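Local atomic coordinates of quinonprotein alcohol dehydrogenase-like protein (Bacteroides thetaiotaomicron VPI-5482, PDB entry 4R5O), a protein that is of unknown function but binds calcium and joins an immunoglobulin-like beta-sandwich to a seven-bladed beta-propeller. Residues C225-I230 against K275-F280; Q317-P322 against Y341-D346; S369-T374 against V388-E393. All blocks are in the same frame, centred on the assembly; numbering follows the deposited sequence.

Interaction 1 (C225-I230 against K275-F280); sequences CFYNSI and KQKINF
Asn228 reaches across to the backbone of Ile278 and Asn279, where 225-230 and 275-280 run almost in the same direction, their touching parts 6° apart. Its CB lies 3.4 Å from Ile278 O. With CG anti to its carbonyl carbon (chi1 -58°), the amide carbon comes to 3.6 Å from Asn279 CA. The group then divides: OD1 meets Asn279 CB at 3.6 Å, while ND2 stands 3.2 Å from Ile278 O and is held by hydrogen bonds to Asn239 OD1 and Thr328 OG1. The two asparagine amide planes are 62° apart, so they do not stack. One residue earlier, Tyr227 is crossed at about a right angle by Lys277, whose CE is 3.5 Å from Tyr227 CD1; Lys277 NZ goes on to the carbonyls of His324 and Ser326, and Tyr227 OH bonds to His324 ND1. Further on, Ile230 lays CG2 against Phe280 CB at 3.5 Å, and the Phe280 ring presents its edge to Asn228 O. A water accepts from Phe280 N and donates to Ser229 O, bridging the two backbones. Tyr227 and Asn228 both face Asn239 in a classic beta bulge at the start of strand 228-232. The contact joins this strand and its partner 235-239 to the loop from strand 272-274 of their sheet to 281-282 of the next, a sheet-to-sheet connection of the beta-propeller, with Ile278 and Phe280 packing on strand 288-294.

Interaction 2 (Q317-P322 against Y341-D346); sequences QPAKGP and YLVSTD
Ala319 and Val343 meet through both backbone and side chain. Ala319 N donates to Val343 O over 2.9 Å in a nearly straight bond (167° at the hydrogen), and Ala319 CB rests 3.7 Å from Val343 CG1. The second backbone bond runs the other way, from Thr345 N to Gln317 O at 2.8 Å, and is more bent, 146° at the hydrogen. Together the two bonds bracket Pro318 and Ser344, whose CA atoms are 4.4 Å apart in a single beta bridge. Ser344 CA adds a CH...O contact to Gln317 O, so that this carbonyl receives both a backbone N-H and a weaker C-H from consecutive residues. At the Gln317 end of the bridge, Thr345 CG2 lies 3.7 Å from Gln317 CB. On the Ala319 side, the methyl group Ala319 CB also lies 3.5 Å from Ser344 O, so it meets both the Val343 side chain and the carbonyl of the next residue.

The next shell holds these groups from several directions. Val343 CG1 is anti to its backbone N (chi1 -168°), which directs this methyl to Ala319, and the side chain also packs on Ile373 and Leu377. Pro318 turns away from the bridge onto Cys298 and Gln276, while Ser344 packs on Phe316 and Tyr350. Ala319 O receives a weak hydrogen bond from Gln276 NE2. The long loop leads from strand 309-314 of one beta-propeller sheet into strand 332-333 of the next, and the bridge ties it to the end of strand 339-343 of that second sheet, which lies between 332-333 and 349-353, with strand 371-379 packed against Val343.

Interaction 3 (S369-T374 against V388-E393); sequences SGVSIT and VTYTEE
Val371 fits against Tyr390 in the antiparallel beta hairpin of strands 371-379 and 386-392, within a four-stranded sheet of the beta-propeller. Its CG1 fits at the CB-CD1 end of the tyrosine, 3.6 Å from Tyr390 CD1, and CG2 lies beside the Glu392 side chain. Ile373 lies alongside the tyrosine on this same face: Ile373 CG1 abuts Tyr390 CE1 at 3.6 Å, while Ile373 CD1 reaches Val388 CG1. Val388 CG1 sits 3.4 Å above one face of the Tyr390 ring, offset toward its rim, and the Ile373 CG1-CD1 arm fits the notch where it overhangs the ring. Ile373 CG1 is anti to its carbonyl carbon (chi1 -62°), which brings it beside both Val388 CG1 and Tyr390 CE1. An alanine at Ile373 would probably open a gap beside Tyr390 and Val388, losing the contacts of CG1 and CD1. The ring's far end is tied down by a hydrogen bond between Tyr390 OH and Tyr403 OH.

Ser372 and Thr391 form the hydrogen-bonded pair, their side chains on the other face; Thr391 N to Ser372 O is 2.8 Å, and Ser372 N donates back to Thr391 O. Thr374 N continues the ladder to Thr389 O, and Glu393 N to Gly370 O. Thr374 crosses Thr391 at about a right angle, its CG2 3.6 Å from Thr391 CB. Thr374 OG1 and Thr391 OG1 share a hydrogen bond of 2.8 Å.

How the interactions relate
The three contacts follow one another along the chain without overlap and lie in the beta-propeller. Interactions 1 and 2 have centres about 14 Å apart and touch where the side chain of Gln276 of 275-280 meets Pro318, Ala319 and Lys320. Interactions 2 and 3 are closer, with centres about 11 Å apart, and meet through Val343 CG1 and Ile373 CD1, 3.6 Å apart. Interactions 1 and 3 do not touch; their centres are about 21 Å apart. In interactions 1 and 2 a loop connecting two sheets lies against a strand of one of them, whereas interaction 3 lies within one sheet. The Gln276 and Val343-Ile373 contacts join the three sites into one continuous row through neighbouring sheets.

Interaction 1 (C225-I230 against K275-F280)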
ATOM      1  N   CYS A 225       9.080 -18.083  -7.911  1.00 40.60           N
ATOM      2  CA  CYS A 225       8.583 -16.813  -7.445  1.00 40.35           C
ATOM      3  C   CYS A 225       9.694 -15.762  -7.422  1.00 43.45           C
ATOM      4  O   CYS A 225      10.785 -16.033  -6.920  1.00 41.82           O
ATOM      5  CB  CYS A 225       7.973 -16.987  -6.051  1.00 40.99           C
ATOM      6  SG  CYS A 225       7.151 -15.503  -5.423  1.00 45.03           S
ATOM      7  N   PHE A 226       9.394 -14.537  -7.902  1.00 39.40           N
ATOM      8  CA  PHE A 226      10.349 -13.445  -7.747  1.00 38.06           C
ATOM      9  C   PHE A 226       9.955 -12.742  -6.466  1.00 40.96           C
ATOM     10  O   PHE A 226       9.077 -11.872  -6.493  1.00 40.42           O
ATOM     11  CB  PHE A 226      10.438 -12.475  -8.961  1.00 39.13           C
ATOM     12  CG  PHE A 226      10.651 -12.968 -10.376  1.00 40.07           C
ATOM     13  CD1 PHE A 226      11.029 -14.288 -10.628  1.00 42.03           C
ATOM     14  CD2 PHE A 226      10.514 -12.101 -11.460  1.00 40.84           C
ATOM     15  CE1 PHE A 226      11.192 -14.753 -11.942  1.00 42.14           C
ATOM     16  CE2 PHE A 226      10.737 -12.550 -12.772  1.00 43.50           C
ATOM     17  CZ  PHE A 226      11.041 -13.881 -13.006  1.00 42.13           C
ATOM     18  N   TYR A 227      10.539 -13.150  -5.328  1.00 38.33           N
ATOM     19  CA  TYR A 227      10.231 -12.546  -4.016  1.00 37.21           C
ATOM     20  C   TYR A 227      10.562 -11.088  -4.073  1.00 41.76           C
ATOM     21  O   TYR A 227       9.839 -10.287  -3.507  1.00 43.00           O
ATOM     22  CB  TYR A 227      10.977 -13.255  -2.872  1.00 37.99           C
ATOM     23  CG  TYR A 227      10.556 -14.705  -2.750  1.00 39.53           C
ATOM     24  CD1 TYR A 227       9.291 -15.046  -2.276  1.00 41.67           C
ATOM     25  CD2 TYR A 227      11.397 -15.732  -3.168  1.00 39.56           C
ATOM     26  CE1 TYR A 227       8.881 -16.376  -2.204  1.00 43.51           C
ATOM     27  CE2 TYR A 227      10.998 -17.063  -3.091  1.00 40.37           C
ATOM     28  CZ  TYR A 227       9.743 -17.379  -2.596  1.00 48.14           C
ATOM     29  OH  TYR A 227       9.326 -18.680  -2.525  1.00 55.80           O
ATOM     30  N   ASN A 228      11.603 -10.740  -4.845  1.00 38.78           N
ATOM     31  CA  ASN A 228      12.060  -9.384  -5.129  1.00 38.25           C
ATOM     32  C   ASN A 228      12.594  -9.333  -6.512  1.00 39.42           C
ATOM     33  O   ASN A 228      13.202 -10.303  -6.969  1.00 39.56           O
ATOM     34  CB  ASN A 228      13.121  -8.910  -4.129  1.00 42.07           C
ATOM     35  CG  ASN A 228      12.666  -8.933  -2.714  1.00 50.55           C
ATOM     36  OD1 ASN A 228      11.962  -8.040  -2.249  1.00 46.68           O
ATOM     37  ND2 ASN A 228      12.963 -10.029  -2.054  1.00 42.87           N
ATOM     38  N   SER A 229      12.364  -8.216  -7.186  1.00 35.31           N
ATOM     39  CA  SER A 229      12.799  -7.977  -8.562  1.00 34.94           C
ATOM     40  C   SER A 229      12.965  -6.476  -8.803  1.00 40.27           C
ATOM     41  O   SER A 229      12.602  -5.672  -7.939  1.00 40.52           O
ATOM     42  CB  SER A 229      11.818  -8.589  -9.560  1.00 37.10           C
ATOM     43  OG  SER A 229      10.497  -8.123  -9.356  1.00 45.20           O
ATOM     44  N   ILE A 230      13.570  -6.108  -9.948  1.00 37.88           N
ATOM     45  CA  ILE A 230      13.815  -4.729 -10.366  1.00 37.48           C
ATOM     46  C   ILE A 230      14.047  -4.723 -11.862  1.00 45.34           C
ATOM     47  O   ILE A 230      14.478  -5.738 -12.420  1.00 46.01           O
ATOM     48  CB  ILE A 230      15.009  -4.086  -9.590  1.00 40.22           C
ATOM     49  CG1 ILE A 230      14.951  -2.532  -9.622  1.00 39.43           C
ATOM     50  CG2 ILE A 230      16.377  -4.657 -10.028  1.00 40.82           C
ATOM     51  CD1 ILE A 230      15.895  -1.776  -8.741  1.00 32.68           C
ATOM     52  N   LYS A 275      20.725 -16.965  -0.207  1.00 51.00           N
ATOM     53  CA  LYS A 275      20.176 -18.043   0.617  1.00 51.11           C
ATOM     54  C   LYS A 275      19.004 -17.511   1.449  1.00 55.33           C
ATOM     55  O   LYS A 275      18.621 -18.124   2.444  1.00 56.81           O
ATOM     56  CB  LYS A 275      21.266 -18.649   1.521  1.00 54.60           C
ATOM     57  CG  LYS A 275      22.444 -19.283   0.786  1.00 70.60           C
ATOM     58  CD  LYS A 275      23.438 -19.880   1.766  1.00 77.68           C
ATOM     59  CE  LYS A 275      24.601 -20.536   1.069  1.00 88.74           C
ATOM     60  NZ  LYS A 275      25.569 -21.105   2.043  1.00 95.67           N
ATOM     61  N   GLN A 276      18.434 -16.364   1.037  1.00 49.89           N
ATOM     62  CA  GLN A 276      17.319 -15.686   1.708  1.00 48.65           C
ATOM     63  C   GLN A 276      16.669 -14.626   0.811  1.00 50.96           C
ATOM     64  O   GLN A 276      17.216 -14.272  -0.238  1.00 51.30           O
ATOM     65  CB  GLN A 276      17.801 -14.993   3.014  1.00 50.24           C
ATOM     66  CG  GLN A 276      18.739 -13.792   2.753  1.00 56.97           C
ATOM     67  CD  GLN A 276      18.955 -12.930   3.954  1.00 72.20           C
ATOM     68  OE1 GLN A 276      19.469 -13.376   4.987  1.00 69.65           O
ATOM     69  NE2 GLN A 276      18.619 -11.657   3.817  1.00 61.77           N
ATOM     70  N   LYS A 277      15.551 -14.046   1.283  1.00 45.88           N
ATOM     71  CA  LYS A 277      14.891 -12.949   0.601  1.00 43.41           C
ATOM     72  C   LYS A 277      15.654 -11.687   0.804  1.00 46.89           C
ATOM     73  O   LYS A 277      15.905 -11.302   1.954  1.00 47.62           O
ATOM     74  CB  LYS A 277      13.453 -12.752   1.086  1.00 43.43           C
ATOM     75  CG  LYS A 277      12.527 -13.895   0.863  1.00 26.44           C
ATOM     76  CD  LYS A 277      11.160 -13.466   1.245  1.00 22.96           C
ATOM     77  CE  LYS A 277      10.196 -14.602   1.107  1.00 34.38           C
ATOM     78  NZ  LYS A 277       8.803 -14.144   1.313  1.00 35.73           N
ATOM     79  N   ILE A 278      16.028 -11.042  -0.297  1.00 42.81           N
ATOM     80  CA  ILE A 278      16.691  -9.737  -0.287  1.00 42.05           C
ATOM     81  C   ILE A 278      16.278  -9.019  -1.581  1.00 47.10           C
ATOM     82  O   ILE A 278      16.086  -9.644  -2.627  1.00 46.24           O
ATOM     83  CB  ILE A 278      18.234  -9.775  -0.072  1.00 44.01           C
ATOM     84  CG1 ILE A 278      18.848  -8.360   0.167  1.00 43.64           C
ATOM     85  CG2 ILE A 278      18.936 -10.519  -1.157  1.00 43.38           C
ATOM     86  CD1 ILE A 278      18.287  -7.513   1.359  1.00 38.01           C
ATOM     87  N   ASN A 279      16.071  -7.709  -1.468  1.00 43.82           N
ATOM     88  CA  ASN A 279      15.635  -6.885  -2.574  1.00 42.07           C
ATOM     89  C   ASN A 279      16.825  -6.289  -3.340  1.00 43.30           C
ATOM     90  O   ASN A 279      17.979  -6.524  -3.007  1.00 42.81           O
ATOM     91  CB  ASN A 279      14.714  -5.764  -2.045  1.00 37.70           C
ATOM     92  CG  ASN A 279      15.333  -4.786  -1.105  1.00 48.49           C
ATOM     93  OD1 ASN A 279      16.218  -5.110  -0.304  1.00 48.08           O
ATOM     94  ND2 ASN A 279      14.840  -3.560  -1.165  1.00 40.56           N
ATOM     95  N   PHE A 280      16.497  -5.565  -4.412  1.00 39.61           N
ATOM     96  CA  PHE A 280      17.390  -4.802  -5.284  1.00 38.74           C
ATOM     97  C   PHE A 280      17.062  -3.343  -5.153  1.00 43.15           C
ATOM     98  O   PHE A 280      15.880  -2.982  -5.245  1.00 42.28           O
ATOM     99  CB  PHE A 280      17.270  -5.255  -6.747  1.00 39.11           C
ATOM    100  CG  PHE A 280      17.515  -6.718  -6.981  1.00 39.24           C
ATOM    101  CD1 PHE A 280      16.502  -7.641  -6.805  1.00 41.18           C
ATOM    102  CD2 PHE A 280      18.752  -7.170  -7.416  1.00 41.05           C
ATOM    103  CE1 PHE A 280      16.739  -9.004  -6.987  1.00 42.47           C
ATOM    104  CE2 PHE A 280      18.985  -8.529  -7.615  1.00 44.05           C
ATOM    105  CZ  PHE A 280      17.973  -9.438  -7.404  1.00 42.55           C
TER
HETATM  106  O   HOH W   1      13.541  -5.358  -5.215  1.00 29.52           O

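Interaction 2 (Q317-P322 against Y341-D346)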
ATOM      1  N   GLN A 317      25.375 -10.299   9.598  1.00 56.55           N
ATOM      2  CA  GLN A 317      24.430 -11.148   8.904  1.00 55.76           C
ATOM      3  C   GLN A 317      23.186 -10.323   8.572  1.00 58.80           C
ATOM      4  O   GLN A 317      22.739  -9.573   9.441  1.00 59.68           O
ATOM      5  CB  GLN A 317      24.113 -12.360   9.798  1.00 57.49           C
ATOM      6  CG  GLN A 317      23.711 -13.621   9.044  1.00 84.06           C
ATOM      7  CD  GLN A 317      24.783 -14.284   8.197  1.00 99.73           C
ATOM      8  OE1 GLN A 317      25.995 -14.076   8.359  1.00 90.33           O
ATOM      9  NE2 GLN A 317      24.334 -15.090   7.252  1.00 97.94           N
ATOM     10  N   PRO A 318      22.601 -10.405   7.353  1.00 54.14           N
ATOM     11  CA  PRO A 318      21.401  -9.596   7.069  1.00 53.54           C
ATOM     12  C   PRO A 318      20.156 -10.144   7.729  1.00 61.09           C
ATOM     13  O   PRO A 318      20.055 -11.353   7.926  1.00 62.67           O
ATOM     14  CB  PRO A 318      21.253  -9.666   5.550  1.00 54.40           C
ATOM     15  CG  PRO A 318      22.351 -10.536   5.054  1.00 58.86           C
ATOM     16  CD  PRO A 318      22.974 -11.241   6.198  1.00 55.39           C
ATOM     17  N   ALA A 319      19.207  -9.249   8.078  1.00 58.91           N
ATOM     18  CA  ALA A 319      17.912  -9.609   8.654  1.00 58.98           C
ATOM     19  C   ALA A 319      17.145 -10.473   7.676  1.00 65.02           C
ATOM     20  O   ALA A 319      17.257 -10.301   6.466  1.00 65.14           O
ATOM     21  CB  ALA A 319      17.124  -8.366   9.013  1.00 59.53           C
ATOM     22  N   LYS A 320      16.428 -11.438   8.198  1.00 64.43           N
ATOM     23  CA  LYS A 320      15.719 -12.468   7.451  1.00 66.01           C
ATOM     24  C   LYS A 320      14.470 -12.920   8.217  1.00 77.25           C
ATOM     25  O   LYS A 320      14.413 -12.803   9.442  1.00 77.63           O
ATOM     26  CB  LYS A 320      16.721 -13.649   7.258  1.00 68.15           C
ATOM     27  CG  LYS A 320      16.171 -15.001   6.836  1.00 73.57           C
ATOM     28  CD  LYS A 320      17.222 -16.104   6.784  1.00 77.44           C
ATOM     29  CE  LYS A 320      16.660 -17.495   6.508  1.00 82.90           C
ATOM     30  NZ  LYS A 320      15.850 -17.628   5.276  1.00 88.74           N
ATOM     31  N   GLY A 321      13.488 -13.420   7.473  1.00 78.60           N
ATOM     32  CA  GLY A 321      12.284 -14.079   7.973  1.00 80.08           C
ATOM     33  C   GLY A 321      12.473 -15.582   7.749  1.00 89.11           C
ATOM     34  O   GLY A 321      13.216 -15.970   6.832  1.00 88.95           O
ATOM     35  N   PRO A 322      11.868 -16.497   8.549  1.00 88.54           N
ATOM     36  CA  PRO A 322      12.162 -17.938   8.328  1.00 88.97           C
ATOM     37  C   PRO A 322      11.342 -18.594   7.186  1.00 92.53           C
ATOM     38  O   PRO A 322      11.878 -19.440   6.459  1.00 91.59           O
ATOM     39  CB  PRO A 322      11.803 -18.591   9.665  1.00 91.37           C
ATOM     40  CG  PRO A 322      10.881 -17.625  10.351  1.00 95.53           C
ATOM     41  CD  PRO A 322      10.983 -16.274   9.714  1.00 90.37           C
ATOM     42  N   TYR A 341      20.510   2.135   3.404  1.00 42.54           N
ATOM     43  CA  TYR A 341      20.193   1.661   4.737  1.00 42.12           C
ATOM     44  C   TYR A 341      19.908   0.158   4.657  1.00 45.73           C
ATOM     45  O   TYR A 341      19.184  -0.262   3.755  1.00 45.00           O
ATOM     46  CB  TYR A 341      19.016   2.429   5.346  1.00 42.82           C
ATOM     47  CG  TYR A 341      19.285   3.892   5.585  1.00 45.86           C
ATOM     48  CD1 TYR A 341      19.902   4.327   6.755  1.00 48.85           C
ATOM     49  CD2 TYR A 341      18.868   4.854   4.673  1.00 46.49           C
ATOM     50  CE1 TYR A 341      20.145   5.681   6.985  1.00 48.90           C
ATOM     51  CE2 TYR A 341      19.090   6.212   4.904  1.00 47.60           C
ATOM     52  CZ  TYR A 341      19.739   6.618   6.057  1.00 51.06           C
ATOM     53  OH  TYR A 341      19.939   7.948   6.312  1.00 54.54           O
ATOM     54  N   LEU A 342      20.492  -0.649   5.553  1.00 42.43           N
ATOM     55  CA  LEU A 342      20.253  -2.092   5.566  1.00 43.10           C
ATOM     56  C   LEU A 342      20.201  -2.568   7.022  1.00 48.84           C
ATOM     57  O   LEU A 342      20.749  -1.909   7.902  1.00 48.86           O
ATOM     58  CB  LEU A 342      21.279  -2.903   4.727  1.00 43.88           C
ATOM     59  CG  LEU A 342      22.786  -2.921   5.032  1.00 49.79           C
ATOM     60  CD1 LEU A 342      23.467  -3.930   4.150  1.00 49.76           C
ATOM     61  CD2 LEU A 342      23.462  -1.578   4.787  1.00 53.19           C
ATOM     62  N   VAL A 343      19.448  -3.662   7.273  1.00 45.31           N
ATOM     63  CA  VAL A 343      19.161  -4.226   8.602  1.00 43.42           C
ATOM     64  C   VAL A 343      19.949  -5.502   8.868  1.00 44.76           C
ATOM     65  O   VAL A 343      19.905  -6.437   8.070  1.00 42.90           O
ATOM     66  CB  VAL A 343      17.655  -4.540   8.757  1.00 46.85           C
ATOM     67  CG1 VAL A 343      17.313  -4.853  10.214  1.00 47.49           C
ATOM     68  CG2 VAL A 343      16.789  -3.400   8.247  1.00 46.33           C
ATOM     69  N   SER A 344      20.610  -5.559  10.024  1.00 43.12           N
ATOM     70  CA  SER A 344      21.324  -6.741  10.469  1.00 44.22           C
ATOM     71  C   SER A 344      20.335  -7.677  11.150  1.00 52.20           C
ATOM     72  O   SER A 344      19.243  -7.253  11.561  1.00 51.21           O
ATOM     73  CB  SER A 344      22.494  -6.383  11.377  1.00 48.37           C
ATOM     74  OG  SER A 344      22.054  -5.745  12.563  1.00 66.14           O
ATOM     75  N   THR A 345      20.730  -8.957  11.277  1.00 53.10           N
ATOM     76  CA  THR A 345      19.915 -10.030  11.856  1.00 55.36           C
ATOM     77  C   THR A 345      19.528  -9.743  13.365  1.00 63.35           C
ATOM     78  O   THR A 345      18.579 -10.372  13.842  1.00 64.00           O
ATOM     79  CB  THR A 345      20.654 -11.378  11.724  1.00 69.20           C
ATOM     80  OG1 THR A 345      19.724 -12.450  11.843  1.00 75.73           O
ATOM     81  CG2 THR A 345      21.849 -11.533  12.668  1.00 65.99           C
ATOM     82  N   ASP A 346      20.217  -8.788  14.073  1.00 61.46           N
ATOM     83  CA  ASP A 346      19.961  -8.392  15.472  1.00 62.44           C
ATOM     84  C   ASP A 346      18.934  -7.222  15.576  1.00 67.74           C
ATOM     85  O   ASP A 346      18.432  -6.930  16.669  1.00 69.80           O
ATOM     86  CB  ASP A 346      21.264  -7.998  16.212  1.00 65.91           C
ATOM     87  CG  ASP A 346      22.381  -7.328  15.411  1.00 89.13           C
ATOM     88  OD1 ASP A 346      22.814  -7.914  14.373  1.00 91.46           O
ATOM     89  OD2 ASP A 346      22.965  -6.338  15.922  1.00 97.62           O
TER

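Interaction 3 (S369-T374 against V388-E393)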
ATOM      1  N   SER A 369      17.320  -5.074  22.463  1.00 61.48           N
ATOM      2  CA  SER A 369      17.121  -6.489  22.808  1.00 62.28           C
ATOM      3  C   SER A 369      15.603  -6.825  22.904  1.00 66.42           C
ATOM      4  O   SER A 369      14.791  -6.022  23.415  1.00 64.67           O
ATOM      5  CB  SER A 369      17.845  -6.864  24.097  1.00 66.64           C
ATOM      6  OG  SER A 369      17.444  -6.087  25.209  1.00 80.24           O
ATOM      7  N   GLY A 370      15.246  -7.975  22.309  1.00 63.04           N
ATOM      8  CA  GLY A 370      13.874  -8.476  22.252  1.00 63.36           C
ATOM      9  C   GLY A 370      12.947  -7.713  21.312  1.00 67.33           C
ATOM     10  O   GLY A 370      11.718  -7.882  21.352  1.00 66.62           O
ATOM     11  N   VAL A 371      13.551  -6.870  20.446  1.00 63.36           N
ATOM     12  CA  VAL A 371      12.896  -6.046  19.430  1.00 61.45           C
ATOM     13  C   VAL A 371      13.565  -6.351  18.092  1.00 65.27           C
ATOM     14  O   VAL A 371      14.806  -6.295  17.977  1.00 66.57           O
ATOM     15  CB  VAL A 371      12.936  -4.531  19.771  1.00 64.92           C
ATOM     16  CG1 VAL A 371      12.076  -3.741  18.808  1.00 63.84           C
ATOM     17  CG2 VAL A 371      12.475  -4.262  21.198  1.00 65.54           C
ATOM     18  N   SER A 372      12.752  -6.706  17.090  1.00 59.35           N
ATOM     19  CA  SER A 372      13.285  -7.012  15.772  1.00 57.74           C
ATOM     20  C   SER A 372      12.559  -6.182  14.712  1.00 57.99           C
ATOM     21  O   SER A 372      11.441  -5.723  14.952  1.00 58.31           O
ATOM     22  CB  SER A 372      13.174  -8.508  15.476  1.00 61.89           C
ATOM     23  OG  SER A 372      11.835  -8.963  15.568  1.00 73.52           O
ATOM     24  N   ILE A 373      13.236  -5.953  13.559  1.00 50.27           N
ATOM     25  CA  ILE A 373      12.714  -5.206  12.411  1.00 47.27           C
ATOM     26  C   ILE A 373      12.042  -6.246  11.531  1.00 46.18           C
ATOM     27  O   ILE A 373      12.686  -7.203  11.104  1.00 46.32           O
ATOM     28  CB  ILE A 373      13.833  -4.374  11.729  1.00 49.74           C
ATOM     29  CG1 ILE A 373      14.363  -3.326  12.758  1.00 49.51           C
ATOM     30  CG2 ILE A 373      13.316  -3.699  10.429  1.00 50.44           C
ATOM     31  CD1 ILE A 373      15.548  -2.587  12.392  1.00 48.94           C
ATOM     32  N   THR A 374      10.728  -6.105  11.345  1.00 40.19           N
ATOM     33  CA  THR A 374       9.880  -7.124  10.724  1.00 39.52           C
ATOM     34  C   THR A 374       9.219  -6.696   9.395  1.00 42.86           C
ATOM     35  O   THR A 374       8.271  -7.346   8.951  1.00 43.66           O
ATOM     36  CB  THR A 374       8.769  -7.487  11.717  1.00 49.90           C
ATOM     37  OG1 THR A 374       8.077  -6.287  12.104  1.00 49.14           O
ATOM     38  CG2 THR A 374       9.319  -8.211  12.970  1.00 44.79           C
ATOM     39  N   VAL A 388      11.189   2.676  10.037  1.00 43.91           N
ATOM     40  CA  VAL A 388      11.538   1.354  10.517  1.00 43.48           C
ATOM     41  C   VAL A 388      10.345   0.718  11.223  1.00 48.64           C
ATOM     42  O   VAL A 388       9.736   1.352  12.084  1.00 50.65           O
ATOM     43  CB  VAL A 388      12.744   1.467  11.463  1.00 48.79           C
ATOM     44  CG1 VAL A 388      13.232   0.100  11.874  1.00 48.63           C
ATOM     45  CG2 VAL A 388      13.882   2.253  10.820  1.00 49.17           C
ATOM     46  N   THR A 389      10.022  -0.546  10.870  1.00 44.02           N
ATOM     47  CA  THR A 389       8.949  -1.341  11.481  1.00 42.32           C
ATOM     48  C   THR A 389       9.567  -2.311  12.488  1.00 45.86           C
ATOM     49  O   THR A 389      10.360  -3.169  12.119  1.00 42.84           O
ATOM     50  CB  THR A 389       8.128  -2.063  10.420  1.00 44.03           C
ATOM     51  OG1 THR A 389       7.618  -1.109   9.486  1.00 48.71           O
ATOM     52  CG2 THR A 389       7.011  -2.891  10.995  1.00 38.53           C
ATOM     53  N   TYR A 390       9.205  -2.139  13.772  1.00 45.68           N
ATOM     54  CA  TYR A 390       9.656  -2.966  14.886  1.00 46.18           C
ATOM     55  C   TYR A 390       8.537  -3.840  15.435  1.00 51.85           C
ATOM     56  O   TYR A 390       7.370  -3.431  15.380  1.00 48.78           O
ATOM     57  CB  TYR A 390      10.191  -2.090  16.033  1.00 46.61           C
ATOM     58  CG  TYR A 390      11.422  -1.282  15.729  1.00 45.82           C
ATOM     59  CD1 TYR A 390      12.683  -1.854  15.787  1.00 49.34           C
ATOM     60  CD2 TYR A 390      11.339   0.081  15.506  1.00 45.21           C
ATOM     61  CE1 TYR A 390      13.834  -1.101  15.563  1.00 51.87           C
ATOM     62  CE2 TYR A 390      12.480   0.847  15.280  1.00 46.04           C
ATOM     63  CZ  TYR A 390      13.729   0.253  15.311  1.00 53.86           C
ATOM     64  OH  TYR A 390      14.870   0.992  15.089  1.00 55.12           O
ATOM     65  N   THR A 391       8.901  -5.014  16.015  1.00 51.83           N
ATOM     66  CA  THR A 391       7.972  -5.908  16.699  1.00 53.60           C
ATOM     67  C   THR A 391       8.642  -6.417  17.960  1.00 67.06           C
ATOM     68  O   THR A 391       9.766  -6.932  17.899  1.00 67.94           O
ATOM     69  CB  THR A 391       7.475  -7.058  15.811  1.00 51.63           C
ATOM     70  OG1 THR A 391       6.835  -6.529  14.644  1.00 50.71           O
ATOM     71  CG2 THR A 391       6.504  -7.986  16.531  1.00 44.15           C
ATOM     72  N   GLU A 392       7.951  -6.239  19.113  1.00 70.63           N
ATOM     73  CA  GLU A 392       8.387  -6.782  20.398  1.00 74.12           C
ATOM     74  C   GLU A 392       8.008  -8.249  20.372  1.00 82.70           C
ATOM     75  O   GLU A 392       6.818  -8.575  20.309  1.00 82.91           O
ATOM     76  CB  GLU A 392       7.812  -6.020  21.606  1.00 76.63           C
ATOM     77  CG  GLU A 392       8.379  -4.623  21.821  1.00 92.26           C
ATOM     78  CD  GLU A 392       8.008  -3.915  23.114  1.00123.24           C
ATOM     79  OE1 GLU A 392       7.841  -4.600  24.151  1.00128.87           O
ATOM     80  OE2 GLU A 392       8.001  -2.663  23.113  1.00117.98           O
ATOM     81  N   GLU A 393       9.029  -9.113  20.282  1.00 82.46           N
ATOM     82  CA  GLU A 393       8.948 -10.569  20.125  1.00 84.40           C
ATOM     83  C   GLU A 393       8.041 -11.237  21.181  1.00 90.78           C
ATOM     84  O   GLU A 393       7.183 -12.053  20.816  1.00 90.40           O
ATOM     85  CB  GLU A 393      10.364 -11.190  20.220  1.00 86.47           C
ATOM     86  CG  GLU A 393      11.382 -10.615  19.234  1.00100.16           C
ATOM     87  CD  GLU A 393      12.824 -11.088  19.337  1.00123.33           C
ATOM     88  OE1 GLU A 393      13.146 -11.859  20.271  1.00133.98           O
ATOM     89  OE2 GLU A 393      13.642 -10.666  18.486  1.00104.70           O
TER